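Local coordinates for protein metallo-beta-lactamase (PDB 4ZEJ) that probably hydrolyses beta-lactam antibiotics to substituted beta-amino acids, using two zinc ions held side by side in its active site, at residues W50-T55 against I85-D90; W61-K64 against E68-G71; T75-D80 against K106-E111; K118-T123 against V131-G136. All blocks are in the same frame, centred on the assembly; numbering follows the deposited sequence.

Contact 2 is the buried one of the four: aliphatic side chains close a beta-alpha-beta unit, and water fills in at its polar margin. Contact 1 uses the other end of the same helix, 52-64, and is only partly buried, with a tryptophan, a threonine methyl and one bridging water. Contact 3 lies at the surface beside the zinc ions and mixes an amide-on-ring contact with a salt bridge; it touches contact 1 where W50 packs on D80 and K86 on E111. Contact 4, also at the surface, lies in the five-stranded sheet, whereas contact 2 involves a strand of the seven-stranded one, and it alone is joined by backbone hydrogen bonds between its segments.

Contact 1 (W50-T55 against I85-D90); sequences WSDRDT and IKWLND
W87 leans from helix 85-90 against the first turn of helix 52-64, where D52 and T55 receive it. Its CG is anti to the backbone N (chi1 -166°), which carries the indole across to that helix. Taken outward, CB lies 3.9 Å from D52 OD2. On the five-membered ring, CD1 approaches D52 OD1, also at 3.9 Å, the carboxylate being steeply inclined to the indole (68° between planes), while the backbone O of D52 sits over one ring face. On the six-membered ring, CE3 meets the methyl CG2 of T55 at 3.8 Å, an approach neither squarely over the face nor at the edge. The same methyl touches L88 CD2, and E56 and V59 of helix 52-64 also pack against the indole.

The hydroxyl of T55 turns back to its own segment, leaving the methyl to face W87: OG1 bonds to S51 O at 2.9 Å, and T55 N reaches that oxygen from the other side of its plane. S51 is the N-cap of the helix, its OG accepting from D54 N. The polar link between the segments is a water that donates to D52 OD2 (2.6 Å) and accepts from W87 N (2.9 Å). Since W87 N belongs to the first turn of its helix, the water and the carboxylate behind it probably ease the positive end of the helix dipole.

Contact 2 (W61-K64 against E68-G71); sequences WIRK and ELLG
R63, near the end of helix 52-64, meets E68 through one water and L69 both directly and through water, whereas I62 meets L69 by apolar contact alone. At the start of strand 68-73, E68 takes part through OE2, which accepts from a water 3.0 Å away. That water is itself an acceptor for two groups, R63 NE at 2.7 Å and L69 N, so a single molecule draws together a carboxylate, a guanidinium and the strand backbone. The two charged groups are thereby related without touching, and some electrostatic attraction between them is likely.

L69 comes next and carries the contact. With chi1 at 180°, its CG is anti to the backbone N and the isobutyl group reaches toward I62 and R63 of the helix. CB lies 3.9 Å from R63 NE, CD1 is 4.0 Å from I62 CD1, and CD2 sits 4.2 Å above one face of the guanidinium, off toward its rim. The arginine chain is bent at chi2 (72°), which folds the flat group back over the leucine instead of letting it run out from the helix. A second water in the guanidinium plane accepts from R63 NH2 at 2.7 Å and donates to L69 O.

L70 and G71 continue the strand, bonding through their backbones to A43 and I45. This is the closing half of a beta-alpha-beta crossover: strand 42-46, helix 52-64 and the parallel strand 68-73, with I62 also resting on A43 and I45, L69 on I45, and I93 packing beside both L69 and R63.

Contact 3 (T75-D80 against K106-E111); sequences THWHED and KENKKE. With ZN (zinc ion), chain D; ZN (zinc ion), chain C.
The side-chain amide of N108 lies over one face of the W77 indole, its plane only 18° from that of the ring. N108 CG is 3.4 Å from W77 CH2, and ND2 hangs above the rim of the six-membered ring, not its centre. The tryptophan takes the crowded position, CG between the backbone N and the carbonyl carbon (chi1 75°), which stands the indole up between N108 and H78. On its opposite face H78 presents a ring edge, CD2 lying 3.3 Å above the indole plane. N108 ND2 is also tied back to L104 O of the helix it follows, which helps to hold the amide's rotation.

W77 occupies the first X of the His-X-His-X-Asp zinc-binding motif of class B enzymes. H76 NE2 (2.2 Å) and H78 ND1 (2.0 Å) bind one zinc ion, whose third protein ligand is H138; a water lies 2.5 Å from the metal. D80 OD2 binds the other zinc at 2.0 Å, with C157 and H199. E172 accepts from the far nitrogen of H78 and so helps to orient that ligand from behind.

Further along, E79 and K110 form a salt bridge, K110 NZ to E79 OE2 at 3.2 Å. The glutamate chain is extended beyond CG, while the lysine is bent at chi2 and crosses it at about a right angle, and the ammonium meets OE2 from above the carboxylate plane. Just before K110, K109 is the C-prime residue of the Schellman motif that ends helix 99-107, with K109 N bonded to K106 O and K110 N to L105 O.

Contact 4 (K118-T123 against V131-G136); sequences KGNEST and VFYPGG
Two aromatic rings on successive residues, F132 and Y133, meet E121 and N120 of the opposing segment. The F132 ring receives E121 CG at its edge, in the ring plane, 3.7 Å from CD1; farther out E121 OE2 runs alongside CE1 at 3.8 Å, the carboxylate turned 53° from the ring. Y133 has G135 N over the centre of one face, and N120 OD1 approaches CD2 obliquely, at 3.7 Å, with the amide plane 24° from the ring. Beyond the ring, the phenol OH bonds to I140 O.

F132 CG is anti to its own N, E121 CG beside its N, and the two chains lie side by side, pointing the same way. S122 and V131 are directed to the other face of the sheet, their CB atoms 4.2 Å apart, V131 buried.

This is the open end of the beta hairpin of strands 121-124 and 129-132, the former outermost in the five-stranded sheet. S122 and V131 make the hydrogen-bonded antiparallel pair, with V131 N to S122 O nearly straight at 2.8 Å (178° at the hydrogen) and S122 N to V131 O returning the bond. E121 and F132 form the non-hydrogen-bonded pair. Past the strand end, Y133 N still reaches N120 O at 2.9 Å. Cohesion therefore rests mainly on backbone bonds; the side chains add looser contacts, carbon and polar oxygens near the rings and S122 against V131.

Contact 1 (W50-T55 against I85-D90)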
loop_
_atom_site.group_PDB
_atom_site.type_symbol
_atom_site.label_atom_id
_atom_site.label_comp_id
_atom_site.label_asym_id
_atom_site.label_seq_id
_atom_site.Cartn_x
_atom_site.Cartn_y
_atom_site.Cartn_z
ATOM N N TRP A 50 -10.599 -2.644 -0.519
ATOM C CA TRP A 50 -11.328 -1.439 -0.880
ATOM C C TRP A 50 -12.779 -1.449 -0.404
ATOM O O TRP A 50 -13.556 -0.616 -0.840
ATOM C CB TRP A 50 -11.250 -1.266 -2.402
ATOM C CG TRP A 50 -11.320 0.139 -2.934
ATOM C CD1 TRP A 50 -11.895 1.250 -2.349
ATOM C CD2 TRP A 50 -10.835 0.567 -4.199
ATOM N NE1 TRP A 50 -11.766 2.340 -3.179
ATOM C CE2 TRP A 50 -11.126 1.949 -4.322
ATOM C CE3 TRP A 50 -10.177 -0.085 -5.255
ATOM C CZ2 TRP A 50 -10.787 2.679 -5.450
ATOM C CZ3 TRP A 50 -9.845 0.644 -6.374
ATOM C CH2 TRP A 50 -10.140 2.017 -6.463
ATOM N N SER A 51 -13.151 -2.387 0.473
ATOM C CA SER A 51 -14.491 -2.427 1.066
ATOM C C SER A 51 -14.494 -3.191 2.382
ATOM O O SER A 51 -13.582 -3.971 2.673
ATOM C CB SER A 51 -15.478 -3.121 0.129
ATOM O OG SER A 51 -15.213 -4.516 0.058
ATOM N N ASP A 52 -15.539 -2.973 3.168
ATOM C CA ASP A 52 -15.753 -3.750 4.400
ATOM C C ASP A 52 -15.907 -5.236 4.181
ATOM O O ASP A 52 -15.333 -6.036 4.927
ATOM C CB ASP A 52 -16.986 -3.242 5.137
ATOM C CG ASP A 52 -16.692 -2.048 5.968
ATOM O OD1 ASP A 52 -17.500 -1.749 6.862
ATOM O OD2 ASP A 52 -15.637 -1.423 5.741
ATOM N N ARG A 53 -16.701 -5.592 3.178
ATOM C CA ARG A 53 -16.918 -6.980 2.790
ATOM C C ARG A 53 -15.583 -7.676 2.565
ATOM O O ARG A 53 -15.329 -8.755 3.099
ATOM C CB ARG A 53 -17.755 -7.036 1.502
ATOM C CG ARG A 53 -18.165 -8.432 1.024
ATOM C CD ARG A 53 -18.644 -8.365 -0.426
ATOM N NE ARG A 53 -19.090 -9.654 -0.970
ATOM C CZ ARG A 53 -20.342 -10.131 -0.953
ATOM N NH1 ARG A 53 -21.350 -9.455 -0.395
ATOM N NH2 ARG A 53 -20.596 -11.320 -1.502
ATOM N N ASP A 54 -14.720 -7.043 1.777
ATOM C CA ASP A 54 -13.438 -7.652 1.432
ATOM C C ASP A 54 -12.438 -7.641 2.593
ATOM O O ASP A 54 -11.637 -8.565 2.722
ATOM C CB ASP A 54 -12.850 -6.993 0.186
ATOM C CG ASP A 54 -13.623 -7.333 -1.074
ATOM O OD1 ASP A 54 -13.451 -6.618 -2.069
ATOM O OD2 ASP A 54 -14.398 -8.314 -1.089
ATOM N N THR A 55 -12.490 -6.615 3.435
ATOM C CA THR A 55 -11.675 -6.566 4.645
ATOM C C THR A 55 -12.060 -7.727 5.564
ATOM O O THR A 55 -11.192 -8.431 6.060
ATOM C CB THR A 55 -11.802 -5.200 5.358
ATOM O OG1 THR A 55 -11.316 -4.176 4.483
ATOM C CG2 THR A 55 -11.004 -5.160 6.651
ATOM N N ILE A 85 -10.161 0.473 7.526
ATOM C CA ILE A 85 -9.662 0.904 8.836
ATOM C C ILE A 85 -10.761 0.919 9.908
ATOM O O ILE A 85 -10.533 0.457 11.029
ATOM C CB ILE A 85 -8.923 2.277 8.769
ATOM C CG1 ILE A 85 -7.552 2.083 8.101
ATOM C CG2 ILE A 85 -8.754 2.887 10.159
ATOM C CD1 ILE A 85 -6.730 3.350 7.950
ATOM N N LYS A 86 -11.928 1.467 9.582
ATOM C CA LYS A 86 -13.042 1.507 10.543
ATOM C C LYS A 86 -13.450 0.095 10.979
ATOM O O LYS A 86 -13.597 -0.173 12.188
ATOM C CB LYS A 86 -14.230 2.269 9.955
ATOM C CG LYS A 86 -15.455 2.280 10.841
ATOM C CD LYS A 86 -16.493 3.233 10.302
ATOM C CE LYS A 86 -17.787 3.111 11.075
ATOM N NZ LYS A 86 -17.614 3.445 12.514
ATOM N N TRP A 87 -13.610 -0.801 10.001
ATOM C CA TRP A 87 -13.943 -2.206 10.276
ATOM C C TRP A 87 -12.915 -2.839 11.203
ATOM O O TRP A 87 -13.288 -3.487 12.187
ATOM C CB TRP A 87 -14.069 -3.019 8.984
ATOM C CG TRP A 87 -14.725 -4.364 9.171
ATOM C CD1 TRP A 87 -16.042 -4.673 8.965
ATOM C CD2 TRP A 87 -14.095 -5.580 9.611
ATOM N NE1 TRP A 87 -16.268 -6.002 9.249
ATOM C CE2 TRP A 87 -15.090 -6.581 9.638
ATOM C CE3 TRP A 87 -12.785 -5.920 9.978
ATOM C CZ2 TRP A 87 -14.819 -7.888 10.021
ATOM C CZ3 TRP A 87 -12.517 -7.222 10.357
ATOM C CH2 TRP A 87 -13.528 -8.190 10.377
ATOM N N LEU A 88 -11.632 -2.628 10.907
ATOM C CA LEU A 88 -10.549 -3.169 11.741
ATOM C C LEU A 88 -10.600 -2.589 13.152
ATOM O O LEU A 88 -10.521 -3.347 14.136
ATOM C CB LEU A 88 -9.176 -2.921 11.091
ATOM C CG LEU A 88 -8.941 -3.690 9.780
ATOM C CD1 LEU A 88 -7.730 -3.161 9.023
ATOM C CD2 LEU A 88 -8.784 -5.185 9.988
ATOM N N ASN A 89 -10.748 -1.262 13.251
ATOM C CA ASN A 89 -10.890 -0.593 14.556
ATOM C C ASN A 89 -12.025 -1.191 15.382
ATOM O O ASN A 89 -11.836 -1.515 16.564
ATOM C CB ASN A 89 -11.102 0.928 14.408
ATOM C CG ASN A 89 -9.866 1.661 13.889
ATOM O OD1 ASN A 89 -8.753 1.132 13.906
ATOM N ND2 ASN A 89 -10.066 2.891 13.410
ATOM N N ASP A 90 -13.190 -1.359 14.755
ATOM C CA ASP A 90 -14.385 -1.898 15.430
ATOM C C ASP A 90 -14.231 -3.351 15.893
ATOM O O ASP A 90 -14.858 -3.765 16.872
ATOM C CB ASP A 90 -15.630 -1.764 14.531
ATOM C CG ASP A 90 -16.070 -0.316 14.329
ATOM O OD1 ASP A 90 -15.634 0.579 15.077
ATOM O OD2 ASP A 90 -16.870 -0.068 13.411
HETATM O O HOH W 1 -14.199 0.029 7.323
#

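Contact 2 (W61-K64 against E68-G71)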
loop_
_atom_site.group_PDB
_atom_site.type_symbol
_atom_site.label_atom_id
_atom_site.label_comp_id
_atom_site.label_asym_id
_atom_site.label_seq_id
_atom_site.Cartn_x
_atom_site.Cartn_y
_atom_site.Cartn_z
ATOM N N TRP A 61 -9.731 -15.117 6.408
ATOM C CA TRP A 61 -8.730 -15.997 5.815
ATOM C C TRP A 61 -7.491 -16.117 6.711
ATOM O O TRP A 61 -6.982 -17.226 6.924
ATOM C CB TRP A 61 -8.351 -15.521 4.403
ATOM C CG TRP A 61 -7.272 -16.345 3.715
ATOM C CD1 TRP A 61 -7.454 -17.446 2.931
ATOM C CD2 TRP A 61 -5.860 -16.100 3.740
ATOM N NE1 TRP A 61 -6.243 -17.911 2.477
ATOM C CE2 TRP A 61 -5.246 -17.103 2.958
ATOM C CE3 TRP A 61 -5.050 -15.145 4.370
ATOM C CZ2 TRP A 61 -3.858 -17.175 2.782
ATOM C CZ3 TRP A 61 -3.665 -15.216 4.195
ATOM C CH2 TRP A 61 -3.086 -16.223 3.400
ATOM N N ILE A 62 -7.036 -14.984 7.243
ATOM C CA ILE A 62 -5.864 -14.938 8.121
ATOM C C ILE A 62 -6.101 -15.808 9.371
ATOM O O ILE A 62 -5.246 -16.629 9.749
ATOM C CB ILE A 62 -5.521 -13.474 8.505
ATOM C CG1 ILE A 62 -4.982 -12.730 7.278
ATOM C CG2 ILE A 62 -4.476 -13.406 9.615
ATOM C CD1 ILE A 62 -4.886 -11.231 7.437
ATOM N N ARG A 63 -7.263 -15.620 9.993
ATOM C CA ARG A 63 -7.649 -16.381 11.207
ATOM C C ARG A 63 -7.900 -17.865 10.938
ATOM O O ARG A 63 -7.491 -18.723 11.744
ATOM C CB ARG A 63 -8.889 -15.762 11.882
ATOM C CG ARG A 63 -8.602 -14.743 12.974
ATOM C CD ARG A 63 -8.077 -13.427 12.463
ATOM N NE ARG A 63 -7.779 -12.461 13.534
ATOM C CZ ARG A 63 -8.594 -11.510 14.009
ATOM N NH1 ARG A 63 -9.838 -11.352 13.566
ATOM N NH2 ARG A 63 -8.156 -10.701 14.967
ATOM N N LYS A 64 -8.583 -18.169 9.833
ATOM C CA LYS A 64 -8.821 -19.560 9.405
ATOM C C LYS A 64 -7.521 -20.364 9.319
ATOM O O LYS A 64 -7.481 -21.530 9.713
ATOM C CB LYS A 64 -9.515 -19.610 8.040
ATOM C CG LYS A 64 -10.535 -20.734 7.865
ATOM C CD LYS A 64 -11.676 -20.305 6.936
ATOM C CE LYS A 64 -12.528 -19.207 7.584
ATOM N NZ LYS A 64 -13.758 -18.834 6.839
ATOM N N GLU A 68 -1.756 -15.142 13.829
ATOM C CA GLU A 68 -2.062 -14.060 14.750
ATOM C C GLU A 68 -1.949 -12.714 14.038
ATOM O O GLU A 68 -0.866 -12.348 13.588
ATOM C CB GLU A 68 -1.100 -14.081 15.933
ATOM C CG GLU A 68 -1.588 -13.261 17.104
ATOM C CD GLU A 68 -2.988 -13.661 17.515
ATOM O OE1 GLU A 68 -3.204 -14.862 17.818
ATOM O OE2 GLU A 68 -3.879 -12.783 17.502
ATOM N N LEU A 69 -3.054 -11.981 13.959
ATOM C CA LEU A 69 -3.089 -10.745 13.174
ATOM C C LEU A 69 -2.632 -9.589 14.038
ATOM O O LEU A 69 -3.345 -9.167 14.936
ATOM C CB LEU A 69 -4.485 -10.488 12.616
ATOM C CG LEU A 69 -4.673 -9.230 11.765
ATOM C CD1 LEU A 69 -3.681 -9.160 10.604
ATOM C CD2 LEU A 69 -6.108 -9.204 11.260
ATOM N N LEU A 70 -1.433 -9.093 13.761
ATOM C CA LEU A 70 -0.841 -8.003 14.533
ATOM C C LEU A 70 -1.336 -6.610 14.122
ATOM O O LEU A 70 -1.116 -5.640 14.856
ATOM C CB LEU A 70 0.682 -8.063 14.430
ATOM C CG LEU A 70 1.348 -9.312 15.011
ATOM C CD1 LEU A 70 2.859 -9.184 14.873
ATOM C CD2 LEU A 70 0.951 -9.521 16.460
ATOM N N GLY A 71 -1.990 -6.500 12.971
ATOM C CA GLY A 71 -2.567 -5.231 12.547
ATOM C C GLY A 71 -2.396 -4.935 11.071
ATOM O O GLY A 71 -2.030 -5.815 10.294
HETATM O O HOH W 2 -5.781 -10.130 16.085
HETATM O O HOH W 3 -5.556 -12.936 15.066
#

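Contact 3 (T75-D80 against K106-E111)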
loop_
_atom_site.group_PDB
_atom_site.type_symbol
_atom_site.label_atom_id
_atom_site.label_comp_id
_atom_site.label_asym_id
_atom_site.label_seq_id
_atom_site.Cartn_x
_atom_site.Cartn_y
_atom_site.Cartn_z
ATOM N N THR A 75 -0.693 3.007 3.309
ATOM C CA THR A 75 0.453 3.678 2.666
ATOM C C THR A 75 0.142 5.061 2.084
ATOM O O THR A 75 1.056 5.787 1.723
ATOM C CB THR A 75 1.105 2.783 1.603
ATOM O OG1 THR A 75 0.145 2.441 0.598
ATOM C CG2 THR A 75 1.658 1.498 2.246
ATOM N N HIS A 76 -1.138 5.417 1.983
ATOM C CA HIS A 76 -1.560 6.833 1.903
ATOM C C HIS A 76 -3.045 6.899 2.256
ATOM O O HIS A 76 -3.640 5.870 2.538
ATOM C CB HIS A 76 -1.209 7.537 0.570
ATOM C CG HIS A 76 -2.024 7.110 -0.604
ATOM N ND1 HIS A 76 -1.777 5.941 -1.289
ATOM C CD2 HIS A 76 -3.044 7.713 -1.251
ATOM C CE1 HIS A 76 -2.627 5.831 -2.287
ATOM N NE2 HIS A 76 -3.404 6.892 -2.287
ATOM N N TRP A 77 -3.637 8.083 2.267
ATOM C CA TRP A 77 -4.969 8.250 2.883
ATOM C C TRP A 77 -6.171 7.817 2.043
ATOM O O TRP A 77 -7.259 7.629 2.590
ATOM C CB TRP A 77 -5.157 9.677 3.381
ATOM C CG TRP A 77 -5.413 10.717 2.326
ATOM C CD1 TRP A 77 -4.486 11.392 1.595
ATOM C CD2 TRP A 77 -6.693 11.223 1.917
ATOM N NE1 TRP A 77 -5.104 12.291 0.755
ATOM C CE2 TRP A 77 -6.459 12.207 0.934
ATOM C CE3 TRP A 77 -8.014 10.933 2.284
ATOM C CZ2 TRP A 77 -7.504 12.900 0.299
ATOM C CZ3 TRP A 77 -9.055 11.634 1.663
ATOM C CH2 TRP A 77 -8.790 12.602 0.683
ATOM N N HIS A 78 -6.002 7.652 0.734
ATOM C CA HIS A 78 -7.160 7.394 -0.132
ATOM C C HIS A 78 -7.837 6.071 0.188
ATOM O O HIS A 78 -7.224 5.167 0.768
ATOM C CB HIS A 78 -6.786 7.457 -1.614
ATOM C CG HIS A 78 -6.428 8.834 -2.082
ATOM N ND1 HIS A 78 -5.595 9.072 -3.152
ATOM C CD2 HIS A 78 -6.781 10.051 -1.609
ATOM C CE1 HIS A 78 -5.480 10.376 -3.339
ATOM N NE2 HIS A 78 -6.181 10.990 -2.407
ATOM N N GLU A 79 -9.095 5.963 -0.227
ATOM C CA GLU A 79 -9.960 4.837 0.150
ATOM C C GLU A 79 -9.475 3.458 -0.288
ATOM O O GLU A 79 -9.731 2.463 0.412
ATOM C CB GLU A 79 -11.386 5.058 -0.367
ATOM C CG GLU A 79 -12.121 6.163 0.373
ATOM C CD GLU A 79 -13.539 6.398 -0.128
ATOM O OE1 GLU A 79 -14.165 5.460 -0.689
ATOM O OE2 GLU A 79 -14.047 7.528 0.058
ATOM N N ASP A 80 -8.764 3.381 -1.415
ATOM C CA ASP A 80 -8.201 2.092 -1.843
ATOM C C ASP A 80 -7.118 1.556 -0.889
ATOM O O ASP A 80 -6.784 0.385 -0.962
ATOM C CB ASP A 80 -7.699 2.109 -3.301
ATOM C CG ASP A 80 -6.554 3.066 -3.538
ATOM O OD1 ASP A 80 -6.613 4.196 -3.053
ATOM O OD2 ASP A 80 -5.604 2.711 -4.244
ATOM N N LYS A 106 -8.495 12.652 8.890
ATOM C CA LYS A 106 -9.342 13.504 9.747
ATOM C C LYS A 106 -9.906 14.719 8.997
ATOM O O LYS A 106 -11.110 14.994 9.074
ATOM C CB LYS A 106 -8.577 13.928 11.001
ATOM C CG LYS A 106 -8.315 12.781 11.961
ATOM C CD LYS A 106 -7.555 13.234 13.202
ATOM C CE LYS A 106 -6.425 12.275 13.549
ATOM N NZ LYS A 106 -5.850 12.595 14.889
ATOM N N GLU A 107 -9.042 15.413 8.251
ATOM C CA GLU A 107 -9.425 16.572 7.432
ATOM C C GLU A 107 -10.556 16.246 6.455
ATOM O O GLU A 107 -11.417 17.088 6.204
ATOM C CB GLU A 107 -8.194 17.108 6.669
ATOM C CG GLU A 107 -8.443 18.256 5.691
ATOM C CD GLU A 107 -9.004 19.512 6.346
ATOM O OE1 GLU A 107 -8.632 19.795 7.506
ATOM O OE2 GLU A 107 -9.813 20.234 5.710
ATOM N N ASN A 108 -10.556 15.022 5.924
ATOM C CA ASN A 108 -11.586 14.545 5.000
ATOM C C ASN A 108 -12.702 13.696 5.657
ATOM O O ASN A 108 -13.416 12.947 4.972
ATOM C CB ASN A 108 -10.900 13.794 3.860
ATOM C CG ASN A 108 -10.115 14.720 2.949
ATOM O OD1 ASN A 108 -10.672 15.268 2.011
ATOM N ND2 ASN A 108 -8.818 14.894 3.217
ATOM N N LYS A 109 -12.854 13.845 6.974
ATOM C CA LYS A 109 -13.903 13.200 7.781
ATOM C C LYS A 109 -13.917 11.675 7.637
ATOM O O LYS A 109 -14.973 11.050 7.503
ATOM C CB LYS A 109 -15.275 13.823 7.484
ATOM C CG LYS A 109 -15.347 15.302 7.827
ATOM C CD LYS A 109 -16.702 15.898 7.473
ATOM C CE LYS A 109 -17.044 17.104 8.334
ATOM N NZ LYS A 109 -18.420 17.612 8.072
ATOM N N LYS A 110 -12.717 11.090 7.664
ATOM C CA LYS A 110 -12.555 9.651 7.626
ATOM C C LYS A 110 -12.062 9.150 8.968
ATOM O O LYS A 110 -11.398 9.860 9.717
ATOM C CB LYS A 110 -11.569 9.243 6.530
ATOM C CG LYS A 110 -11.893 9.786 5.145
ATOM C CD LYS A 110 -13.238 9.306 4.640
ATOM C CE LYS A 110 -13.432 9.649 3.172
ATOM N NZ LYS A 110 -14.751 9.180 2.679
ATOM N N GLU A 111 -12.368 7.896 9.240
ATOM C CA GLU A 111 -11.886 7.222 10.431
ATOM C C GLU A 111 -10.355 7.112 10.375
ATOM O O GLU A 111 -9.832 6.594 9.402
ATOM C CB GLU A 111 -12.511 5.831 10.480
ATOM C CG GLU A 111 -12.617 5.258 11.853
ATOM C CD GLU A 111 -13.547 6.069 12.734
ATOM O OE1 GLU A 111 -13.036 6.686 13.682
ATOM O OE2 GLU A 111 -14.768 6.117 12.458
HETATM ZN ZN ZN D . -4.426 7.641 -4.035
HETATM ZN ZN ZN C . -4.243 3.659 -5.421
HETATM O O HOH W 4 -5.979 8.143 -5.956
#

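Contact 4 (K118-T123 against V131-G136)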
loop_
_atom_site.group_PDB
_atom_site.type_symbol
_atom_site.label_atom_id
_atom_site.label_comp_id
_atom_site.label_asym_id
_atom_site.label_seq_id
_atom_site.Cartn_x
_atom_site.Cartn_y
_atom_site.Cartn_z
ATOM N N LYS A 118 5.483 8.040 13.418
ATOM C CA LYS A 118 6.118 9.360 13.361
ATOM C C LYS A 118 7.428 9.329 12.589
ATOM O O LYS A 118 8.070 8.280 12.467
ATOM C CB LYS A 118 6.381 9.892 14.768
ATOM C CG LYS A 118 5.134 10.283 15.547
ATOM C CD LYS A 118 4.422 9.082 16.152
ATOM C CE LYS A 118 3.546 9.482 17.333
ATOM N NZ LYS A 118 2.628 8.383 17.758
ATOM N N GLY A 119 7.818 10.495 12.077
ATOM C CA GLY A 119 9.107 10.672 11.400
ATOM C C GLY A 119 9.078 10.145 9.980
ATOM O O GLY A 119 8.078 9.559 9.549
ATOM N N ASN A 120 10.180 10.345 9.255
ATOM C CA ASN A 120 10.299 9.866 7.866
ATOM C C ASN A 120 10.477 8.356 7.734
ATOM O O ASN A 120 10.245 7.804 6.658
ATOM C CB ASN A 120 11.446 10.569 7.127
ATOM C CG ASN A 120 11.173 12.041 6.887
ATOM O OD1 ASN A 120 10.031 12.449 6.685
ATOM N ND2 ASN A 120 12.229 12.854 6.918
ATOM N N GLU A 121 10.910 7.700 8.809
ATOM C CA GLU A 121 11.144 6.261 8.815
ATOM C C GLU A 121 10.584 5.640 10.080
ATOM O O GLU A 121 10.732 6.195 11.168
ATOM C CB GLU A 121 12.632 5.958 8.760
ATOM C CG GLU A 121 13.332 6.521 7.544
ATOM C CD GLU A 121 14.831 6.309 7.567
ATOM O OE1 GLU A 121 15.346 5.634 8.490
ATOM O OE2 GLU A 121 15.504 6.839 6.659
ATOM N N SER A 122 9.974 4.473 9.925
ATOM C CA SER A 122 9.403 3.732 11.033
ATOM C C SER A 122 9.614 2.247 10.807
ATOM O O SER A 122 9.812 1.793 9.669
ATOM C CB SER A 122 7.908 4.023 11.164
ATOM O OG SER A 122 7.684 5.343 11.612
ATOM N N THR A 123 9.558 1.508 11.907
ATOM C CA THR A 123 9.749 0.077 11.929
ATOM C C THR A 123 8.538 -0.572 12.612
ATOM O O THR A 123 8.110 -0.127 13.682
ATOM C CB THR A 123 11.055 -0.236 12.683
ATOM O OG1 THR A 123 12.160 0.129 11.852
ATOM C CG2 THR A 123 11.177 -1.695 13.028
ATOM N N VAL A 131 8.897 1.210 7.111
ATOM C CA VAL A 131 8.084 2.237 6.435
ATOM C C VAL A 131 8.996 3.433 6.157
ATOM O O VAL A 131 9.689 3.906 7.056
ATOM C CB VAL A 131 6.886 2.655 7.306
ATOM C CG1 VAL A 131 6.017 3.696 6.603
ATOM C CG2 VAL A 131 6.055 1.431 7.670
ATOM N N PHE A 132 9.002 3.901 4.909
ATOM C CA PHE A 132 9.893 4.972 4.474
ATOM C C PHE A 132 9.136 5.984 3.637
ATOM O O PHE A 132 8.358 5.608 2.763
ATOM C CB PHE A 132 11.043 4.379 3.659
ATOM C CG PHE A 132 11.963 5.402 3.057
ATOM C CD1 PHE A 132 12.866 6.100 3.855
ATOM C CD2 PHE A 132 11.948 5.650 1.691
ATOM C CE1 PHE A 132 13.725 7.033 3.304
ATOM C CE2 PHE A 132 12.802 6.584 1.132
ATOM C CZ PHE A 132 13.698 7.273 1.938
ATOM N N TYR A 133 9.379 7.261 3.915
ATOM C CA TYR A 133 8.822 8.358 3.138
ATOM C C TYR A 133 9.864 8.799 2.107
ATOM O O TYR A 133 10.894 9.345 2.486
ATOM C CB TYR A 133 8.471 9.526 4.063
ATOM C CG TYR A 133 7.873 10.702 3.344
ATOM C CD1 TYR A 133 6.665 10.570 2.670
ATOM C CD2 TYR A 133 8.508 11.937 3.324
ATOM C CE1 TYR A 133 6.101 11.632 1.996
ATOM C CE2 TYR A 133 7.944 13.015 2.657
ATOM C CZ TYR A 133 6.739 12.865 2.003
ATOM O OH TYR A 133 6.175 13.937 1.336
ATOM N N PRO A 134 9.598 8.576 0.800
ATOM C CA PRO A 134 10.536 8.947 -0.262
ATOM C C PRO A 134 10.430 10.397 -0.706
ATOM O O PRO A 134 11.314 10.883 -1.421
ATOM C CB PRO A 134 10.109 8.026 -1.408
ATOM C CG PRO A 134 8.632 7.951 -1.255
ATOM C CD PRO A 134 8.394 7.935 0.237
ATOM N N GLY A 135 9.366 11.082 -0.289
ATOM C CA GLY A 135 9.038 12.418 -0.771
ATOM C C GLY A 135 7.677 12.394 -1.440
ATOM O O GLY A 135 7.096 11.322 -1.641
ATOM N N GLY A 136 7.172 13.573 -1.792
ATOM C CA GLY A 136 5.899 13.693 -2.481
ATOM C C GLY A 136 5.889 12.982 -3.833
ATOM O O GLY A 136 6.916 12.883 -4.515
#